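PDB 3VA7: KLLA0E08119p from Kluyveromyces lactis, which probably carboxylates urea to urea-1-carboxylate (allophanate) with ATP, bicarbonate and a carrier-bound biotin, here as a piece holding the biotin carboxylase, carboxyltransferase and biotin-carrier parts. Local coordinates for residues C476-T487 / I620-Q631; S513-V521 / T545-T553. One frame throughout, in Å; residues are numbered along the deposited sequence.

Interaction 1. Residues C476-T487 / I620-Q631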
loop_
_atom_site.group_PDB
_atom_site.type_symbol
_atom_site.label_atom_id
_atom_site.label_comp_id
_atom_site.label_asym_id
_atom_site.label_seq_id
_atom_site.Cartn_x
_atom_site.Cartn_y
_atom_site.Cartn_z
ATOM N N CYS A 476 6.070 17.670 15.866
ATOM C CA CYS A 476 5.490 18.695 15.018
ATOM C C CYS A 476 4.444 18.023 14.103
ATOM O O CYS A 476 4.729 17.700 12.936
ATOM C CB CYS A 476 6.574 19.423 14.231
ATOM S SG CYS A 476 5.883 20.664 13.085
ATOM N N ALA A 477 3.240 17.814 14.646
ATOM C CA ALA A 477 2.317 16.818 14.119
ATOM C C ALA A 477 0.883 16.893 14.685
ATOM O O ALA A 477 0.632 17.521 15.716
ATOM C CB ALA A 477 2.882 15.429 14.428
ATOM N N PHE A 478 -0.070 16.216 14.059
ATOM C CA PHE A 478 -1.336 16.070 14.776
ATOM C C PHE A 478 -1.615 14.623 15.180
ATOM O O PHE A 478 -0.844 13.755 14.872
ATOM C CB PHE A 478 -2.507 16.790 14.064
ATOM C CG PHE A 478 -2.938 16.170 12.768
ATOM C CD1 PHE A 478 -3.932 15.188 12.746
ATOM C CD2 PHE A 478 -2.389 16.591 11.572
ATOM C CE1 PHE A 478 -4.366 14.627 11.550
ATOM C CE2 PHE A 478 -2.813 16.042 10.358
ATOM C CZ PHE A 478 -3.812 15.061 10.355
ATOM N N GLU A 479 -2.699 14.358 15.879
ATOM C CA GLU A 479 -2.955 13.015 16.367
ATOM C C GLU A 479 -4.426 12.749 16.246
ATOM O O GLU A 479 -5.231 13.602 16.560
ATOM C CB GLU A 479 -2.499 12.874 17.833
ATOM C CG GLU A 479 -2.838 11.516 18.496
ATOM C CD GLU A 479 -2.471 11.431 19.994
ATOM O OE1 GLU A 479 -2.994 10.502 20.684
ATOM O OE2 GLU A 479 -1.665 12.292 20.457
ATOM N N VAL A 480 -4.778 11.550 15.823
ATOM C CA VAL A 480 -6.153 11.251 15.545
ATOM C C VAL A 480 -6.883 10.722 16.787
ATOM O O VAL A 480 -6.790 9.525 17.130
ATOM C CB VAL A 480 -6.248 10.236 14.396
ATOM C CG1 VAL A 480 -7.700 9.896 14.114
ATOM C CG2 VAL A 480 -5.556 10.775 13.153
ATOM N N LEU A 481 -7.620 11.597 17.457
ATOM C CA LEU A 481 -8.433 11.164 18.597
ATOM C C LEU A 481 -9.614 10.325 18.170
ATOM O O LEU A 481 -10.105 9.532 18.967
ATOM C CB LEU A 481 -8.971 12.359 19.384
ATOM C CG LEU A 481 -8.178 13.056 20.497
ATOM C CD1 LEU A 481 -6.722 12.624 20.576
ATOM C CD2 LEU A 481 -8.329 14.570 20.287
ATOM N N ALA A 482 -10.102 10.542 16.938
ATOM C CA ALA A 482 -11.187 9.748 16.321
ATOM C C ALA A 482 -11.040 9.878 14.783
ATOM O O ALA A 482 -10.651 10.947 14.307
ATOM C CB ALA A 482 -12.506 10.249 16.762
ATOM N N PRO A 483 -11.338 8.801 14.005
ATOM C CA PRO A 483 -10.927 8.807 12.571
ATOM C C PRO A 483 -11.881 9.498 11.575
ATOM O O PRO A 483 -11.430 10.023 10.581
ATOM C CB PRO A 483 -10.819 7.305 12.226
ATOM C CG PRO A 483 -11.852 6.624 13.129
ATOM C CD PRO A 483 -11.933 7.505 14.408
ATOM N N GLY A 484 -13.181 9.489 11.851
ATOM C CA GLY A 484 -14.180 9.849 10.851
ATOM C C GLY A 484 -14.420 8.629 10.009
ATOM O O GLY A 484 -13.606 7.711 10.035
ATOM N N ALA A 485 -15.526 8.597 9.271
ATOM C CA ALA A 485 -15.902 7.435 8.482
ATOM C C ALA A 485 -14.918 7.013 7.362
ATOM O O ALA A 485 -14.873 5.822 6.998
ATOM C CB ALA A 485 -17.259 7.668 7.888
ATOM N N ASN A 486 -14.189 7.974 6.774
ATOM C CA ASN A 486 -13.311 7.695 5.658
ATOM C C ASN A 486 -12.390 8.848 5.337
ATOM O O ASN A 486 -12.527 9.521 4.302
ATOM C CB ASN A 486 -14.115 7.324 4.406
ATOM C CG ASN A 486 -13.547 6.096 3.701
ATOM O OD1 ASN A 486 -12.904 6.200 2.657
ATOM N ND2 ASN A 486 -13.758 4.929 4.300
ATOM N N THR A 487 -11.416 9.049 6.205
ATOM C CA THR A 487 -10.565 10.210 6.126
ATOM C C THR A 487 -9.217 9.825 5.505
ATOM O O THR A 487 -8.534 8.968 6.059
ATOM C CB THR A 487 -10.415 10.788 7.557
ATOM O OG1 THR A 487 -11.735 11.003 8.075
ATOM C CG2 THR A 487 -9.647 12.107 7.608
ATOM N N ILE A 620 -7.158 4.734 4.946
ATOM C CA ILE A 620 -7.860 5.752 5.749
ATOM C C ILE A 620 -7.288 5.862 7.164
ATOM O O ILE A 620 -6.669 4.927 7.676
ATOM C CB ILE A 620 -9.366 5.508 5.811
ATOM C CG1 ILE A 620 -9.708 4.223 6.560
ATOM C CG2 ILE A 620 -9.997 5.513 4.394
ATOM C CD1 ILE A 620 -11.212 4.102 6.795
ATOM N N LEU A 621 -7.452 7.024 7.778
ATOM C CA LEU A 621 -6.907 7.259 9.101
ATOM C C LEU A 621 -7.593 6.373 10.132
ATOM O O LEU A 621 -8.719 5.926 9.908
ATOM C CB LEU A 621 -7.065 8.706 9.481
ATOM C CG LEU A 621 -6.394 9.721 8.583
ATOM C CD1 LEU A 621 -6.102 11.018 9.357
ATOM C CD2 LEU A 621 -5.120 9.104 8.077
ATOM N N LYS A 622 -6.889 6.123 11.241
ATOM C CA LYS A 622 -7.360 5.284 12.361
ATOM C C LYS A 622 -7.131 5.963 13.724
ATOM O O LYS A 622 -6.177 6.786 13.900
ATOM C CB LYS A 622 -6.630 3.922 12.367
ATOM C CG LYS A 622 -7.276 2.810 11.493
ATOM C CD LYS A 622 -6.399 1.519 11.450
ATOM C CE LYS A 622 -7.269 0.275 11.262
ATOM N NZ LYS A 622 -6.868 -0.652 10.115
ATOM N N LEU A 623 -7.970 5.585 14.702
ATOM C CA LEU A 623 -7.835 6.075 16.100
ATOM C C LEU A 623 -6.417 5.834 16.484
ATOM O O LEU A 623 -5.928 4.732 16.307
ATOM C CB LEU A 623 -8.744 5.294 17.056
ATOM C CG LEU A 623 -8.970 5.705 18.537
ATOM C CD1 LEU A 623 -9.599 4.511 19.267
ATOM C CD2 LEU A 623 -7.708 6.160 19.300
ATOM N N GLY A 624 -5.733 6.867 16.960
ATOM C CA GLY A 624 -4.334 6.712 17.348
ATOM C C GLY A 624 -3.285 7.150 16.354
ATOM O O GLY A 624 -2.156 7.453 16.761
ATOM N N ASP A 625 -3.599 7.195 15.059
ATOM C CA ASP A 625 -2.598 7.717 14.092
ATOM C C ASP A 625 -2.034 9.082 14.456
ATOM O O ASP A 625 -2.685 9.873 15.126
ATOM C CB ASP A 625 -3.136 7.792 12.657
ATOM C CG ASP A 625 -3.469 6.438 12.072
ATOM O OD1 ASP A 625 -2.795 5.434 12.428
ATOM O OD2 ASP A 625 -4.422 6.396 11.251
ATOM N N VAL A 626 -0.823 9.348 13.962
ATOM C CA VAL A 626 -0.066 10.563 14.221
ATOM C C VAL A 626 0.541 11.125 12.927
ATOM O O VAL A 626 1.517 10.585 12.397
ATOM C CB VAL A 626 1.080 10.257 15.204
ATOM C CG1 VAL A 626 2.117 11.369 15.238
ATOM C CG2 VAL A 626 0.531 9.907 16.627
ATOM N N LEU A 627 0.025 12.254 12.443
ATOM C CA LEU A 627 0.512 12.796 11.189
ATOM C C LEU A 627 1.346 14.032 11.349
ATOM O O LEU A 627 0.938 14.967 12.012
ATOM C CB LEU A 627 -0.663 13.089 10.271
ATOM C CG LEU A 627 -1.262 11.889 9.543
ATOM C CD1 LEU A 627 -2.157 11.054 10.455
ATOM C CD2 LEU A 627 -2.040 12.420 8.384
ATOM N N PHE A 628 2.484 14.033 10.673
ATOM C CA PHE A 628 3.511 15.046 10.791
ATOM C C PHE A 628 3.306 16.196 9.846
ATOM O O PHE A 628 2.844 15.974 8.718
ATOM C CB PHE A 628 4.910 14.414 10.594
ATOM C CG PHE A 628 5.367 13.670 11.802
ATOM C CD1 PHE A 628 4.979 12.341 12.003
ATOM C CD2 PHE A 628 6.072 14.320 12.801
ATOM C CE1 PHE A 628 5.331 11.657 13.172
ATOM C CE2 PHE A 628 6.433 13.660 13.957
ATOM C CZ PHE A 628 6.052 12.325 14.151
ATOM N N LEU A 629 3.651 17.414 10.300
ATOM C CA LEU A 629 3.509 18.628 9.485
ATOM C C LEU A 629 4.853 19.133 9.040
ATOM O O LEU A 629 5.864 18.506 9.326
ATOM C CB LEU A 629 2.805 19.739 10.239
ATOM C CG LEU A 629 1.453 19.502 10.897
ATOM C CD1 LEU A 629 0.888 20.877 11.230
ATOM C CD2 LEU A 629 0.482 18.686 10.022
ATOM N N ASN A 630 4.858 20.289 8.381
ATOM C CA ASN A 630 6.049 20.845 7.771
ATOM C C ASN A 630 6.346 22.264 8.306
ATOM O O ASN A 630 6.295 23.243 7.544
ATOM C CB ASN A 630 5.848 20.838 6.247
ATOM C CG ASN A 630 6.878 21.684 5.489
ATOM O OD1 ASN A 630 8.013 21.877 5.955
ATOM N ND2 ASN A 630 6.488 22.182 4.303
ATOM N N GLN A 631 6.626 22.384 9.611
ATOM C CA GLN A 631 7.101 23.665 10.203
ATOM C C GLN A 631 8.543 23.921 9.709
ATOM O O GLN A 631 9.479 23.177 10.079
ATOM C CB GLN A 631 7.098 23.611 11.746
ATOM C CG GLN A 631 6.491 24.829 12.502
ATOM C CD GLN A 631 5.019 24.572 12.961
ATOM O OE1 GLN A 631 4.701 24.552 14.170
ATOM N NE2 GLN A 631 4.133 24.349 11.983
HETATM O O HOH W 1 -11.031 7.299 8.464
#

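Interaction 2. Residues S513-V521 / T545-T553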
loop_
_atom_site.group_PDB
_atom_site.type_symbol
_atom_site.label_atom_id
_atom_site.label_comp_id
_atom_site.label_asym_id
_atom_site.label_seq_id
_atom_site.Cartn_x
_atom_site.Cartn_y
_atom_site.Cartn_z
ATOM N N SER A 513 -13.372 22.286 -4.060
ATOM C CA SER A 513 -13.299 22.510 -2.630
ATOM C C SER A 513 -11.917 22.189 -2.099
ATOM O O SER A 513 -11.399 22.896 -1.199
ATOM C CB SER A 513 -14.323 21.650 -1.889
ATOM O OG SER A 513 -15.664 21.708 -2.407
ATOM N N PHE A 514 -11.298 21.128 -2.643
ATOM C CA PHE A 514 -10.007 20.686 -2.129
ATOM C C PHE A 514 -9.023 21.835 -2.337
ATOM O O PHE A 514 -8.245 22.182 -1.443
ATOM C CB PHE A 514 -9.524 19.417 -2.833
ATOM C CG PHE A 514 -8.110 18.998 -2.443
ATOM C CD1 PHE A 514 -7.901 18.051 -1.454
ATOM C CD2 PHE A 514 -6.987 19.558 -3.088
ATOM C CE1 PHE A 514 -6.574 17.687 -1.085
ATOM C CE2 PHE A 514 -5.645 19.211 -2.731
ATOM C CZ PHE A 514 -5.442 18.253 -1.725
ATOM N N ARG A 515 -9.062 22.423 -3.533
ATOM C CA ARG A 515 -8.082 23.437 -3.891
ATOM C C ARG A 515 -8.421 24.760 -3.236
ATOM O O ARG A 515 -7.540 25.521 -2.880
ATOM C CB ARG A 515 -7.999 23.605 -5.393
ATOM C CG ARG A 515 -7.659 22.324 -6.125
ATOM C CD ARG A 515 -6.946 22.630 -7.370
ATOM N NE ARG A 515 -7.822 22.950 -8.472
ATOM C CZ ARG A 515 -7.475 23.761 -9.491
ATOM N NH1 ARG A 515 -6.270 24.366 -9.532
ATOM N NH2 ARG A 515 -8.358 23.999 -10.450
ATOM N N LEU A 516 -9.704 25.019 -3.038
ATOM C CA LEU A 516 -10.074 26.168 -2.226
ATOM C C LEU A 516 -9.441 25.997 -0.858
ATOM O O LEU A 516 -8.753 26.910 -0.388
ATOM C CB LEU A 516 -11.586 26.306 -2.082
ATOM C CG LEU A 516 -12.401 26.866 -3.249
ATOM C CD1 LEU A 516 -13.914 26.601 -3.032
ATOM C CD2 LEU A 516 -12.126 28.356 -3.492
ATOM N N ALA A 517 -9.683 24.835 -0.228
ATOM C CA ALA A 517 -9.237 24.640 1.139
ATOM C C ALA A 517 -7.736 24.903 1.167
ATOM O O ALA A 517 -7.238 25.705 2.000
ATOM C CB ALA A 517 -9.589 23.239 1.660
ATOM N N ASN A 518 -7.004 24.309 0.224
ATOM C CA ASN A 518 -5.582 24.611 0.173
ATOM C C ASN A 518 -5.254 26.084 0.080
ATOM O O ASN A 518 -4.429 26.609 0.828
ATOM C CB ASN A 518 -4.860 23.809 -0.921
ATOM C CG ASN A 518 -4.173 22.564 -0.346
ATOM O OD1 ASN A 518 -3.835 22.528 0.872
ATOM N ND2 ASN A 518 -3.958 21.544 -1.201
ATOM N N ARG A 519 -5.880 26.742 -0.874
ATOM C CA ARG A 519 -5.618 28.146 -1.114
ATOM C C ARG A 519 -5.940 29.012 0.119
ATOM O O ARG A 519 -5.211 29.948 0.427
ATOM C CB ARG A 519 -6.413 28.634 -2.345
ATOM C CG ARG A 519 -6.165 30.097 -2.714
ATOM C CD ARG A 519 -4.712 30.386 -2.902
ATOM N NE ARG A 519 -4.522 31.584 -3.717
ATOM C CZ ARG A 519 -4.196 32.789 -3.227
ATOM N NH1 ARG A 519 -4.013 33.813 -4.060
ATOM N NH2 ARG A 519 -4.035 32.970 -1.914
ATOM N N VAL A 520 -6.998 28.673 0.838
ATOM C CA VAL A 520 -7.438 29.527 1.913
ATOM C C VAL A 520 -6.319 29.675 2.935
ATOM O O VAL A 520 -6.238 30.691 3.643
ATOM C CB VAL A 520 -8.722 29.017 2.553
ATOM C CG1 VAL A 520 -8.908 29.616 3.926
ATOM C CG2 VAL A 520 -9.949 29.237 1.609
ATOM N N VAL A 521 -5.437 28.682 2.985
ATOM C CA VAL A 521 -4.379 28.657 3.957
ATOM C C VAL A 521 -3.060 29.059 3.295
ATOM O O VAL A 521 -2.007 29.124 3.958
ATOM C CB VAL A 521 -4.253 27.247 4.517
ATOM C CG1 VAL A 521 -3.143 27.190 5.374
ATOM C CG2 VAL A 521 -5.497 26.817 5.339
ATOM N N THR A 545 -0.380 25.863 13.959
ATOM C CA THR A 545 -0.533 25.992 12.509
ATOM C C THR A 545 -1.817 26.739 12.168
ATOM O O THR A 545 -2.532 27.170 13.061
ATOM C CB THR A 545 -0.514 24.560 11.820
ATOM O OG1 THR A 545 -0.588 24.668 10.385
ATOM C CG2 THR A 545 -1.636 23.671 12.351
ATOM N N VAL A 546 -2.099 26.857 10.871
ATOM C CA VAL A 546 -3.352 27.360 10.351
ATOM C C VAL A 546 -4.122 26.214 9.637
ATOM O O VAL A 546 -3.523 25.345 9.065
ATOM C CB VAL A 546 -3.096 28.574 9.385
ATOM C CG1 VAL A 546 -4.395 29.241 8.991
ATOM C CG2 VAL A 546 -2.106 29.593 9.980
ATOM N N ILE A 547 -5.452 26.263 9.645
ATOM C CA ILE A 547 -6.334 25.197 9.202
ATOM C C ILE A 547 -7.468 25.817 8.413
ATOM O O ILE A 547 -7.796 26.979 8.619
ATOM C CB ILE A 547 -6.872 24.451 10.485
ATOM C CG1 ILE A 547 -6.171 23.113 10.642
ATOM C CG2 ILE A 547 -8.428 24.293 10.622
ATOM C CD1 ILE A 547 -4.689 23.256 10.916
ATOM N N ALA A 548 -8.105 25.063 7.529
ATOM C CA ALA A 548 -9.317 25.559 6.929
ATOM C C ALA A 548 -10.107 24.379 6.532
ATOM O O ALA A 548 -9.542 23.308 6.372
ATOM C CB ALA A 548 -8.991 26.380 5.736
ATOM N N VAL A 549 -11.419 24.546 6.395
ATOM C CA VAL A 549 -12.297 23.445 5.960
ATOM C C VAL A 549 -13.170 23.958 4.835
ATOM O O VAL A 549 -13.663 25.079 4.874
ATOM C CB VAL A 549 -13.158 22.901 7.110
ATOM C CG1 VAL A 549 -14.020 21.757 6.654
ATOM C CG2 VAL A 549 -12.250 22.422 8.247
ATOM N N SER A 550 -13.339 23.152 3.807
ATOM C CA SER A 550 -14.098 23.603 2.652
ATOM C C SER A 550 -14.806 22.403 2.076
ATOM O O SER A 550 -14.356 21.280 2.308
ATOM C CB SER A 550 -13.175 24.265 1.608
ATOM O OG SER A 550 -13.965 25.063 0.740
ATOM N N GLY A 551 -15.888 22.624 1.345
ATOM C CA GLY A 551 -16.613 21.536 0.784
ATOM C C GLY A 551 -18.040 21.544 1.272
ATOM O O GLY A 551 -18.701 22.576 1.260
ATOM N N GLY A 552 -18.525 20.373 1.693
ATOM C CA GLY A 552 -19.892 20.221 2.224
ATOM C C GLY A 552 -20.119 21.040 3.486
ATOM O O GLY A 552 -19.175 21.595 4.077
ATOM N N THR A 553 -21.381 21.151 3.890
ATOM C CA THR A 553 -21.694 21.752 5.194
ATOM C C THR A 553 -21.448 20.727 6.305
ATOM O O THR A 553 -22.024 19.623 6.322
ATOM C CB THR A 553 -23.140 22.328 5.247
ATOM O OG1 THR A 553 -23.435 22.958 3.995
ATOM C CG2 THR A 553 -23.276 23.392 6.353
#

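Interaction 1. Residues C476-T487 / I620-Q631
Phe478 and Leu627 meet through different first torsions: the phenyl group of Phe478 stands between its backbone N and carbonyl carbon (chi1 69°), whereas CG of Leu627 turns away from its own carbonyl carbon (chi1 -79°). With these torsions the side chains lie side by side and point the same way, and Leu627 CB lies over one face of the Phe478 ring in a CH-pi contact, 3.9 Å from the ring centroid. Leu629 approaches the same ring from another direction, its CD2 in the ring plane at the edge beside CD2 of Phe478. On the opposite face of the sheet the ring belongs to the other strand: CB of Ala477 sits over the Phe628 ring, toward its rim.

Between these two sets of side chains, strands 477-480 and 626-628 pair antiparallel. Phe478 and Leu627 form the hydrogen-bonded pair, with Phe478 N to Leu627 O at 2.6 Å and Leu627 N to Phe478 O at 3.0 Å; the second bond is more bent, its donor above the carbonyl plane. Beyond the bridged pairs, Val480 N bonds to Asp625 O (2.8 Å) and Val480 O receives Gly624 N (2.9 Å) from the type II turn Lys622-Asp625. Val480 CG2 meets Leu621 CD1 at 3.8 Å, the side chains crossing at about a right angle.

Farther along, Leu621 N points nearly straight at Thr487 O (2.8 Å). Strand 626-628, in the carboxyltransferase A/B region, forms an outer edge of the six-stranded sheet, and strand 538-541 flanks 477-480 on its other side. The chemistry therefore divides the work: backbone bonds set the register, apolar contacts line the Phe478-Leu627 face, Ala477 and Phe628 meet on the face that also carries Glu479, and a water accepting from Thr487 N, near Gly484 O and Leu621 O, supplements the direct loop bond.

Interaction 2. Residues S513-V521 / T545-T553
A helix-on-sheet layer of the carboxyltransferase A/B region is made here, where the last two turns of helix 511-520 lie on strand 545-550 of an antiparallel five-stranded sheet. The short axes run nearly antiparallel, at 157°, and approach to 7.3 Å, a close approach consistent with the small residues Ala517, Ala548 and Ser550 at the interface. Ala517 CB rests against Ser550 CB at 3.7 Å in the middle of the interface. Alternate strand residues Val546, Ala548 and Ser550 direct their side chains at the helix.

Ala548 receives two valines at the helix end: its CB touches Val520 CG1 at 3.7 Å and Val521 CG2 at 3.5 Å. The Val521 branches divide their partners. CG1, anti to the backbone N (chi1 175°), lies beside Val546, whereas CG2, beside that N, settles on Ala548.

Toward the helix start, Ser550 CB lies 3.6 Å from Ser513 O, a carbonyl already engaged by Ala517 N within the helix. The Ser550 hydroxyl passes alongside Leu516 CB but takes its hydrogen bond from outside the pair, with Asn566 OD1. Ser513 OG likewise bonds to Asp510 OD1, so these buried hydroxyls are satisfied without joining helix to strand, and the contact between the two segments is made by van der Waals packing. The neighbouring strand 587-592 adds a polar tie, through Ser591 OG to Ala517 O. Gly551, at the corner that ends the strand, lies beside the first residue of segment 513-521, with Ser513 OG 3.3 Å from Gly551 CA.

Overall arrangement
Following the chain from the N terminus, segment 476-487 comes first, as the first half of interaction 1. The chain next builds helix 511-520, returns along strand 545-550 and closes the short loop of interaction 2, with 23 residues between its segments. Only later does segment 620-631 come back to 476-487, so interaction 2 is nested inside the 132-residue loop closed by interaction 1. The first contact completes the edge of a six-stranded sheet; the second lays a helix on a separate five-stranded one. Their centres are about 17 Å apart, and they touch where Leu629 CD1 packs on Thr545 CG2 at 3.9 Å.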